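PDB 6PPN: LSM2-LSM8 complex subunit lsm8 from Schizosaccharomyces pombe, which serves as a subunit of the nuclear LSM2-LSM8 ring, which binds U6 snRNA ending in a cyclic 2',3' phosphate and promotes U4/U6 annealing in spliceosome assembly. Local coordinates for residues H[42-45]-H[49-52]. Sequence-based numbering, arbitrary orientation.
Sequences RIIS and DMET
Ile43 and Glu51 form an antiparallel hydrogen-bonded pair, as their two reciprocal backbone bonds demonstrate. Ile43 N gives its proton to Glu51 O at 2.8 Å, nearly straight at 173° and in the carbonyl plane. The return bond, from Glu51 N to Ile43 O, measures 2.9 Å, with Glu51 N tilted 25° from the plane of the Ile43 carbonyl. Each carbonyl also takes a CA-H...O contact: Arg42 CA lies 3.4 Å from Glu51 O, and Met50 CA lies 3.3 Å from Ile43 O. All four backbone polar atoms of the pair are thus satisfied within it. The Ile43 and Glu51 side chains run side by side on one face, with Ile43 CD1 4.0 Å from Glu51 OE1, a van der Waals contact between a methyl and a carboxylate oxygen.

On the face of Arg42, Met50 carries the packing. Its chain bends at the thioether (chi3 -85°), turning CE into the angle between two neighbours: CE sits 3.4 Å from Arg42 CD and equally close to Ile44 CG1, the latter tighter than usual carbon packing. Arg42, extended from CG to NE, passes over this methyl, and its guanidinium makes a cation-pi contact with Trp81 and a weak, long ion pair with Asp76. An alanine in place of Arg42 would probably leave the Met50 methyl uncovered on one side and Trp81 without its cation. Asp49 points away, its OD1 salt-bridged to Arg85, while Ser45 OG bonds to Gln48 N within the turn.

The contact closes the hairpin of strands 39-43 and 51-56 in the curled antiparallel Sm sheet. Arg42 bonds through its backbone to Val20 of strand 20-28, and the segment after helix 73-78 packs Trp81 on Ile44 and Met50.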
loop_
_atom_site.group_PDB
_atom_site.type_symbol
_atom_site.label_atom_id
_atom_site.label_comp_id
_atom_site.label_asym_id
_atom_site.label_seq_id
_atom_site.Cartn_x
_atom_site.Cartn_y
_atom_site.Cartn_z
ATOM N N ARG H 42 16.774 9.831 13.193
ATOM C CA ARG H 42 17.717 10.822 12.686
ATOM C C ARG H 42 17.022 11.634 11.611
ATOM O O ARG H 42 16.424 11.064 10.690
ATOM C CB ARG H 42 18.965 10.173 12.082
ATOM C CG ARG H 42 20.138 10.049 12.993
ATOM C CD ARG H 42 21.239 9.203 12.330
ATOM N NE ARG H 42 22.350 9.011 13.265
ATOM C CZ ARG H 42 23.294 8.086 13.139
ATOM N NH1 ARG H 42 23.274 7.255 12.113
ATOM N NH2 ARG H 42 24.260 7.992 14.049
ATOM N N ILE H 43 17.068 12.946 11.746
ATOM C CA ILE H 43 16.544 13.846 10.731
ATOM C C ILE H 43 17.736 14.586 10.145
ATOM O O ILE H 43 18.257 15.536 10.743
ATOM C CB ILE H 43 15.489 14.803 11.287
ATOM C CG1 ILE H 43 14.356 13.997 11.939
ATOM C CG2 ILE H 43 14.962 15.679 10.175
ATOM C CD1 ILE H 43 13.288 14.846 12.573
ATOM N N ILE H 44 18.217 14.081 9.024
ATOM C CA ILE H 44 19.194 14.744 8.171
ATOM C C ILE H 44 18.435 15.612 7.183
ATOM O O ILE H 44 17.424 15.191 6.617
ATOM C CB ILE H 44 20.066 13.703 7.441
ATOM C CG1 ILE H 44 21.015 13.032 8.419
ATOM C CG2 ILE H 44 20.773 14.297 6.205
ATOM C CD1 ILE H 44 21.639 11.789 7.844
ATOM N N SER H 45 18.906 16.838 6.994
ATOM C CA SER H 45 18.301 17.780 6.073
ATOM C C SER H 45 19.416 18.523 5.346
ATOM O O SER H 45 20.604 18.297 5.585
ATOM C CB SER H 45 17.401 18.755 6.815
ATOM O OG SER H 45 18.207 19.715 7.463
ATOM N N ASP H 49 21.389 21.368 10.771
ATOM C CA ASP H 49 22.145 20.235 11.307
ATOM C C ASP H 49 21.226 19.067 11.627
ATOM O O ASP H 49 20.014 19.221 11.782
ATOM C CB ASP H 49 22.924 20.636 12.560
ATOM C CG ASP H 49 24.150 21.455 12.240
ATOM O OD1 ASP H 49 24.596 21.402 11.073
ATOM O OD2 ASP H 49 24.666 22.143 13.142
ATOM N N MET H 50 21.818 17.886 11.747
ATOM C CA MET H 50 21.025 16.688 12.002
ATOM C C MET H 50 20.368 16.735 13.382
ATOM O O MET H 50 20.984 17.146 14.371
ATOM C CB MET H 50 21.886 15.445 11.894
ATOM C CG MET H 50 21.143 14.233 12.369
ATOM S SD MET H 50 22.252 12.941 12.894
ATOM C CE MET H 50 22.571 12.180 11.318
ATOM N N GLU H 51 19.094 16.342 13.437
ATOM C CA GLU H 51 18.359 16.220 14.688
ATOM C C GLU H 51 18.292 14.750 15.072
ATOM O O GLU H 51 18.126 13.886 14.215
ATOM C CB GLU H 51 16.933 16.737 14.543
ATOM C CG GLU H 51 16.764 18.188 14.308
ATOM C CD GLU H 51 15.320 18.610 14.518
ATOM O OE1 GLU H 51 14.527 17.774 15.011
ATOM O OE2 GLU H 51 14.973 19.765 14.168
ATOM N N THR H 52 18.360 14.466 16.362
ATOM C CA THR H 52 18.242 13.104 16.866
ATOM C C THR H 52 17.128 13.057 17.897
ATOM O O THR H 52 17.209 13.732 18.921
ATOM C CB THR H 52 19.573 12.659 17.477
ATOM O OG1 THR H 52 20.500 12.418 16.412
ATOM C CG2 THR H 52 19.402 11.381 18.276
#